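Local coordinates for manganese-binding protein (Chlamydia trachomatis, PDB 6NSI) that binds iron(II), manganese(II) and nickel(II), with a preference for iron(II), and delivers them to the membrane permease of the YtgABCD ABC transporter for import, at residues R9-C14 against L53-G58; D13-I18 against V23-L28; I157-R162 against R191-S196. All coordinates share one frame; numbering follows the deposited sequence.

Contact 1 (R9-C14 against L53-G58)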
# COMPACT_ATOMS: atom_id res chain seq x y z
N ARG A 9 -3.31 -1.69 -9.42
CA ARG A 9 -4.47 -0.80 -9.36
C ARG A 9 -4.24 0.42 -8.47
O ARG A 9 -4.87 1.47 -8.68
CB ARG A 9 -5.70 -1.55 -8.87
CG ARG A 9 -6.30 -2.47 -9.92
CD ARG A 9 -6.94 -1.68 -11.05
NE ARG A 9 -8.00 -0.80 -10.57
CZ ARG A 9 -9.20 -1.24 -10.16
NH1 ARG A 9 -9.47 -2.53 -10.20
NH2 ARG A 9 -10.11 -0.38 -9.73
N MET A 10 -3.37 0.29 -7.47
CA MET A 10 -3.05 1.44 -6.63
C MET A 10 -2.42 2.55 -7.47
O MET A 10 -2.69 3.74 -7.25
CB MET A 10 -2.13 0.99 -5.50
CG MET A 10 -2.79 -0.05 -4.60
SD MET A 10 -2.57 -1.77 -5.17
CE MET A 10 -0.86 -2.03 -4.68
N ILE A 11 -1.61 2.17 -8.46
CA ILE A 11 -1.11 3.13 -9.43
C ILE A 11 -2.18 3.47 -10.47
O ILE A 11 -2.44 4.64 -10.74
CB ILE A 11 0.17 2.59 -10.10
CG1 ILE A 11 1.28 2.48 -9.06
CG2 ILE A 11 0.60 3.50 -11.24
CD1 ILE A 11 2.39 1.58 -9.50
N CYS A 12 -2.82 2.45 -11.04
CA CYS A 12 -3.67 2.67 -12.21
C CYS A 12 -4.82 3.63 -11.93
O CYS A 12 -5.17 4.46 -12.77
CB CYS A 12 -4.24 1.36 -12.74
SG CYS A 12 -4.93 1.54 -14.43
N ASP A 13 -5.43 3.53 -10.75
CA ASP A 13 -6.60 4.37 -10.48
C ASP A 13 -6.23 5.83 -10.32
O ASP A 13 -7.08 6.70 -10.51
CB ASP A 13 -7.33 3.86 -9.25
CG ASP A 13 -7.92 2.48 -9.46
OD1 ASP A 13 -7.87 1.97 -10.60
OD2 ASP A 13 -8.44 1.91 -8.49
N CYS A 14 -4.98 6.12 -9.96
CA CYS A 14 -4.53 7.50 -9.90
C CYS A 14 -4.15 8.02 -11.29
O CYS A 14 -4.51 9.15 -11.65
CB CYS A 14 -3.36 7.64 -8.93
SG CYS A 14 -3.73 7.06 -7.20
N LEU A 53 3.98 4.46 -21.67
CA LEU A 53 4.60 4.64 -20.36
C LEU A 53 4.21 3.43 -19.52
O LEU A 53 3.09 2.93 -19.62
CB LEU A 53 4.12 5.93 -19.68
CG LEU A 53 4.59 7.30 -20.18
CD1 LEU A 53 3.83 8.41 -19.47
CD2 LEU A 53 6.09 7.44 -19.99
N ILE A 54 5.15 2.96 -18.69
CA ILE A 54 4.92 1.84 -17.76
C ILE A 54 5.20 2.35 -16.35
O ILE A 54 6.36 2.60 -15.99
CB ILE A 54 5.81 0.64 -18.07
CG1 ILE A 54 5.50 0.10 -19.47
CG2 ILE A 54 5.62 -0.44 -17.00
CD1 ILE A 54 6.49 -0.96 -19.94
N PHE A 55 4.14 2.46 -15.55
CA PHE A 55 4.25 3.01 -14.20
C PHE A 55 4.46 1.87 -13.19
O PHE A 55 3.60 0.98 -13.06
CB PHE A 55 3.00 3.83 -13.87
CG PHE A 55 2.99 5.19 -14.51
CD1 PHE A 55 2.19 5.44 -15.62
CD2 PHE A 55 3.77 6.22 -14.00
CE1 PHE A 55 2.18 6.70 -16.21
CE2 PHE A 55 3.75 7.49 -14.59
CZ PHE A 55 2.96 7.73 -15.69
N CYS A 56 5.60 1.90 -12.50
CA CYS A 56 6.01 0.90 -11.52
C CYS A 56 6.09 1.51 -10.13
O CYS A 56 6.35 2.71 -9.97
CB CYS A 56 7.38 0.31 -11.84
SG CYS A 56 7.46 -0.38 -13.48
N ASN A 57 5.90 0.66 -9.12
CA ASN A 57 6.08 1.09 -7.74
C ASN A 57 7.54 1.26 -7.39
O ASN A 57 7.90 2.17 -6.64
CB ASN A 57 5.44 0.08 -6.78
CG ASN A 57 5.42 0.57 -5.35
OD1 ASN A 57 4.49 1.26 -4.96
ND2 ASN A 57 6.44 0.21 -4.56
N GLY A 58 8.40 0.39 -7.94
CA GLY A 58 9.78 0.31 -7.50
C GLY A 58 9.82 -0.29 -6.11
O GLY A 58 8.90 -0.98 -5.67
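Helix 9-19 passes over strand 54-56 with the CA atoms of Ile11 and Phe55 7.2 Å apart, the nearest pair of CA atoms between the segments. This is helix-on-sheet packing in the parallel four-stranded alpha/beta lobe of a metal-binding solute-binding protein, where strand 54-56 lies next to strand 3-6. One helix side chain makes the whole contact: Ile11 points at the strand and splits its two branches along it. With CG1 beside the backbone N (chi1 -66°), CG2 stands anti to that N and reaches CB of Phe55 at 3.6 Å. The ring of Phe55 then leads away from the helix, and the methyl meets it obliquely.

The other branch follows the backbone where the strand ends, Ile11 CD1 lying 3.8 Å from Cys56 C. All four touching residues are buried, and no hydrogen bond crosses between the segments. Trp110 of helix 107-124 also packs against Ile11. Beyond the strand, the backbone N atoms of Asn57 and Gly58 are hydrogen-bonded to the carboxylate of Glu62. The side chain of Asn57 lies about 9 Å from the bound iron(III), so the contact reaches the neighbourhood of the metal site without supplying a ligand. Asn57 ND2 donates to Gly58 O at 2.9 Å, approaching from above the carbonyl plane, and also to Pro101 O, while CD1 of Ile11 rests 3.6 Å from Asn57 N.

Contact 2 (D13-I18 against V23-L28)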
# COMPACT_ATOMS: atom_id res chain seq x y z
N ASP A 13 -5.43 3.53 -10.75
CA ASP A 13 -6.60 4.37 -10.48
C ASP A 13 -6.23 5.83 -10.32
O ASP A 13 -7.08 6.70 -10.51
CB ASP A 13 -7.33 3.86 -9.25
CG ASP A 13 -7.92 2.48 -9.46
OD1 ASP A 13 -7.87 1.97 -10.60
OD2 ASP A 13 -8.44 1.91 -8.49
N CYS A 14 -4.98 6.12 -9.96
CA CYS A 14 -4.53 7.50 -9.90
C CYS A 14 -4.15 8.02 -11.29
O CYS A 14 -4.51 9.15 -11.65
CB CYS A 14 -3.36 7.64 -8.93
SG CYS A 14 -3.73 7.06 -7.20
N VAL A 15 -3.44 7.21 -12.08
CA VAL A 15 -3.10 7.60 -13.45
C VAL A 15 -4.37 7.92 -14.23
O VAL A 15 -4.46 8.94 -14.91
CB VAL A 15 -2.28 6.50 -14.15
CG1 VAL A 15 -2.06 6.85 -15.62
CG2 VAL A 15 -0.93 6.32 -13.48
N SER A 16 -5.38 7.04 -14.13
CA SER A 16 -6.60 7.21 -14.90
C SER A 16 -7.34 8.49 -14.53
O SER A 16 -8.03 9.08 -15.37
CB SER A 16 -7.52 6.00 -14.70
OG SER A 16 -6.86 4.81 -15.09
N ARG A 17 -7.20 8.94 -13.27
CA ARG A 17 -7.83 10.18 -12.85
C ARG A 17 -7.12 11.40 -13.44
O ARG A 17 -7.77 12.40 -13.75
CB ARG A 17 -7.84 10.28 -11.31
CG ARG A 17 -9.04 9.62 -10.62
CD ARG A 17 -10.29 10.50 -10.68
NE ARG A 17 -10.50 11.33 -9.49
CZ ARG A 17 -10.37 12.66 -9.46
NH1 ARG A 17 -10.00 13.33 -10.55
NH2 ARG A 17 -10.59 13.33 -8.33
N ILE A 18 -5.80 11.33 -13.60
CA ILE A 18 -5.09 12.43 -14.24
C ILE A 18 -5.43 12.51 -15.72
O ILE A 18 -5.64 13.61 -16.25
CB ILE A 18 -3.57 12.28 -14.04
CG1 ILE A 18 -3.21 12.44 -12.57
CG2 ILE A 18 -2.82 13.31 -14.89
CD1 ILE A 18 -1.80 11.99 -12.26
N VAL A 23 -6.74 8.93 -22.90
CA VAL A 23 -5.84 7.79 -23.06
C VAL A 23 -6.55 6.54 -22.56
O VAL A 23 -7.52 6.62 -21.80
CB VAL A 23 -4.50 7.98 -22.32
CG1 VAL A 23 -4.66 7.67 -20.84
CG2 VAL A 23 -3.42 7.11 -22.91
N LYS A 24 -6.05 5.38 -22.98
CA LYS A 24 -6.53 4.10 -22.47
C LYS A 24 -5.52 3.55 -21.46
O LYS A 24 -4.36 3.31 -21.80
CB LYS A 24 -6.76 3.11 -23.61
CG LYS A 24 -7.72 3.67 -24.64
CD LYS A 24 -7.65 2.98 -25.98
CE LYS A 24 -8.81 3.43 -26.85
NZ LYS A 24 -8.48 4.64 -27.66
N ASN A 25 -5.98 3.37 -20.23
CA ASN A 25 -5.13 2.89 -19.16
C ASN A 25 -5.34 1.39 -19.02
O ASN A 25 -6.49 0.93 -18.95
CB ASN A 25 -5.46 3.60 -17.85
CG ASN A 25 -4.90 5.00 -17.80
OD1 ASN A 25 -3.69 5.18 -17.69
ND2 ASN A 25 -5.78 6.00 -17.91
N ILE A 26 -4.25 0.64 -18.99
CA ILE A 26 -4.31 -0.78 -18.72
C ILE A 26 -3.54 -1.05 -17.44
O ILE A 26 -2.65 -0.30 -17.04
CB ILE A 26 -3.76 -1.64 -19.89
CG1 ILE A 26 -2.48 -1.04 -20.47
CG2 ILE A 26 -4.81 -1.77 -20.99
CD1 ILE A 26 -1.77 -1.96 -21.49
N VAL A 27 -3.91 -2.14 -16.79
CA VAL A 27 -3.24 -2.55 -15.56
C VAL A 27 -2.80 -3.99 -15.73
O VAL A 27 -3.55 -4.83 -16.24
CB VAL A 27 -4.15 -2.39 -14.32
CG1 VAL A 27 -5.38 -3.31 -14.38
CG2 VAL A 27 -3.36 -2.64 -13.07
N LEU A 28 -1.55 -4.26 -15.37
CA LEU A 28 -0.99 -5.64 -15.43
C LEU A 28 -1.53 -6.55 -14.33
O LEU A 28 -1.99 -7.63 -14.63
CB LEU A 28 0.52 -5.55 -15.30
CG LEU A 28 1.28 -6.27 -16.40
CD1 LEU A 28 0.98 -5.64 -17.74
CD2 LEU A 28 2.76 -6.24 -16.10
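Van der Waals packing, with no hydrogen bond between the segments, joins Val15 and Ser16 of helix 9-19 to Asn25 of strand 24-27, the outermost strand at one end of the parallel four-stranded sheet. The evidence is local: the CA atoms of Ser16 and Asn25 are 6.2 Å apart, and Asn25 is the strand residue that carries the contact. Its CB is directed at the helix, whereas those of its neighbours Lys24 and Ile26 point away from it, as expected for alternating residues of a strand.

CG of Asn25 is anti to its own carbonyl carbon (chi1 -76°), which carries the amide across to the helix. There its two ends meet different residues. OD1 is directed to the Val15 side, with CG1 of Val15 at 3.1 Å, a close approach of a methyl to an amide oxygen. That methyl stands anti to the backbone N (chi1 174°), and the two side chains cross at a slant.

The nitrogen end lies against Ser16. ND2 is 3.2 Å from OG of Ser16, but the angle is too poor for a hydrogen bond, and each group is engaged by a different partner: Ser16 OG with the carbonyl oxygen of Cys12, one turn back in the helix, and Asn25 ND2 with OG1 of Thr19 at the helix's last residue. The hydroxyl also abuts the aliphatic part of Asn25, with OG 3.3 Å from CB. Val15 is buried and additionally touches Ser6, whereas Ser16 and Asn25 are partly exposed. Strand 3-6, helix 9-19 and strand 24-27 together form a beta-alpha-beta crossover, and this contact packs its helix against its second strand.

Contact 3 (I157-R162 against R191-S196)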
# COMPACT_ATOMS: atom_id res chain seq x y z
N ILE A 157 -8.62 6.51 17.94
CA ILE A 157 -8.25 5.23 18.54
C ILE A 157 -7.57 5.50 19.88
O ILE A 157 -6.54 6.18 19.90
CB ILE A 157 -7.32 4.43 17.62
CG1 ILE A 157 -8.02 4.10 16.31
CG2 ILE A 157 -6.77 3.17 18.36
CD1 ILE A 157 -7.09 3.47 15.28
N PRO A 158 -8.10 5.00 21.00
CA PRO A 158 -7.38 5.15 22.28
C PRO A 158 -5.94 4.70 22.14
O PRO A 158 -5.65 3.66 21.54
CB PRO A 158 -8.17 4.24 23.24
CG PRO A 158 -9.52 4.12 22.62
CD PRO A 158 -9.32 4.17 21.13
N GLU A 159 -5.03 5.49 22.71
CA GLU A 159 -3.60 5.19 22.60
C GLU A 159 -3.28 3.78 23.10
O GLU A 159 -2.38 3.13 22.56
CB GLU A 159 -2.80 6.23 23.38
CG GLU A 159 -1.29 6.02 23.32
CD GLU A 159 -0.53 7.00 24.20
OE1 GLU A 159 -0.99 7.29 25.34
OE2 GLU A 159 0.54 7.48 23.75
N LYS A 160 -3.97 3.30 24.13
CA LYS A 160 -3.73 1.94 24.61
C LYS A 160 -4.07 0.87 23.57
O LYS A 160 -3.67 -0.29 23.74
CB LYS A 160 -4.53 1.67 25.90
CG LYS A 160 -6.05 1.60 25.66
CD LYS A 160 -6.84 1.07 26.86
CE LYS A 160 -8.30 0.84 26.46
NZ LYS A 160 -9.24 0.76 27.60
N ASN A 161 -4.79 1.21 22.50
CA ASN A 161 -5.19 0.24 21.49
C ASN A 161 -4.44 0.39 20.17
O ASN A 161 -4.74 -0.35 19.22
CB ASN A 161 -6.68 0.37 21.18
CG ASN A 161 -7.57 -0.10 22.31
OD1 ASN A 161 -7.14 -0.79 23.24
ND2 ASN A 161 -8.85 0.25 22.21
N ARG A 162 -3.47 1.31 20.08
CA ARG A 162 -2.79 1.64 18.82
C ARG A 162 -1.69 0.62 18.54
O ARG A 162 -0.49 0.90 18.58
CB ARG A 162 -2.24 3.06 18.86
CG ARG A 162 -3.33 4.12 18.68
CD ARG A 162 -2.79 5.53 19.00
NE ARG A 162 -3.91 6.45 19.28
CZ ARG A 162 -3.77 7.76 19.51
NH1 ARG A 162 -2.56 8.31 19.51
NH2 ARG A 162 -4.84 8.51 19.74
N ARG A 191 7.71 1.55 15.65
CA ARG A 191 7.71 0.16 15.20
C ARG A 191 7.07 -0.77 16.23
O ARG A 191 6.57 -1.84 15.85
CB ARG A 191 9.14 -0.29 14.90
CG ARG A 191 9.69 0.25 13.59
CD ARG A 191 10.74 -0.70 13.05
NE ARG A 191 10.88 -0.66 11.60
CZ ARG A 191 11.74 0.13 10.96
NH1 ARG A 191 12.54 0.95 11.64
NH2 ARG A 191 11.81 0.10 9.63
N SER A 192 7.03 -0.39 17.50
CA SER A 192 6.29 -1.19 18.48
C SER A 192 4.80 -1.29 18.15
O SER A 192 4.12 -2.19 18.65
CB SER A 192 6.48 -0.61 19.88
OG SER A 192 5.59 0.49 20.05
N ARG A 193 4.29 -0.40 17.29
CA ARG A 193 2.85 -0.30 17.06
C ARG A 193 2.30 -1.21 15.95
O ARG A 193 1.08 -1.20 15.72
CB ARG A 193 2.49 1.16 16.77
CG ARG A 193 3.12 2.12 17.78
CD ARG A 193 2.26 3.34 18.00
NE ARG A 193 1.27 2.93 18.97
CZ ARG A 193 1.22 3.37 20.21
NH1 ARG A 193 2.07 4.28 20.62
NH2 ARG A 193 0.31 2.87 21.03
N CYS A 194 3.12 -1.99 15.25
CA CYS A 194 2.57 -2.93 14.29
C CYS A 194 3.39 -4.22 14.30
O CYS A 194 4.60 -4.21 14.58
CB CYS A 194 2.51 -2.32 12.86
SG CYS A 194 4.12 -1.77 12.16
N ILE A 195 2.74 -5.33 13.98
CA ILE A 195 3.41 -6.64 13.90
C ILE A 195 2.60 -7.54 12.98
O ILE A 195 1.40 -7.34 12.77
CB ILE A 195 3.60 -7.29 15.30
CG1 ILE A 195 4.73 -8.34 15.25
CG2 ILE A 195 2.30 -7.95 15.75
CD1 ILE A 195 5.14 -8.86 16.61
N SER A 196 3.26 -8.56 12.42
CA SER A 196 2.62 -9.51 11.53
C SER A 196 3.47 -10.76 11.50
O SER A 196 4.70 -10.67 11.63
CB SER A 196 2.43 -8.93 10.12
OG SER A 196 3.66 -8.57 9.52
O HOH W 1 0.11 3.09 23.48
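The guanidinium of Arg193 presents an edge to the carbonyl group of Arg162, whereas one face of the Arg162 guanidinium is overlain by CB of Glu159, 4.1 Å above the plane and offset toward the rim. Arg193 NE donates to Arg162 O at 2.7 Å with an N-H...O angle of 164°, on a lone pair and in the carbonyl plane; NH2 adds a weak bond to the same oxygen. Bends at chi2 (-149°) and chi3 (83°) turn the chain of Arg193 so that NH2 also passes CB of Arg162 at 3.4 Å.

The contact ties the loop between helix 129-154 and strand 164-165 to the 3-10 turn leading into strand 194-195; these two strands pair in parallel, and backbone bonds link Arg193 with Leu164 just beyond. A water donating to Glu159 O at 2.7 Å also meets Arg193 NH2, but that leg is unusually short and the bridge less certain. NH1 of Arg193 has its own salt bridge to Glu184, and Tyr163 makes a cation-pi contact with this arginine. The Arg162 chain, extended from CG to NE, runs to Ile157 and grips its O side-on, NE and NH2 both donating, at 2.7 Å and 2.9 Å.

Contacts 1 and 2 use overlapping parts of helix 9-19, with Asp13 and Cys14 in common; their centres are about 8 Å apart, and Phe55 CD1 lies 3.9 Å from Val15 CG2. Segments 53-58 and 23-28 belong to the same parallel sheet, on strands flanking strand 3-6, so the helix packs against both neighbours of that inner strand. Contact 3, later in the chain, ties the loop before strand 164-165 to the turn before strand 194-195, a small sheet in the other lobe; its centre is about 30 Å from contact 1 and about 35 Å from contact 2. The metal is probably held between lobes, His36 and His102 coming from the first, His168 and Asp260 from the second.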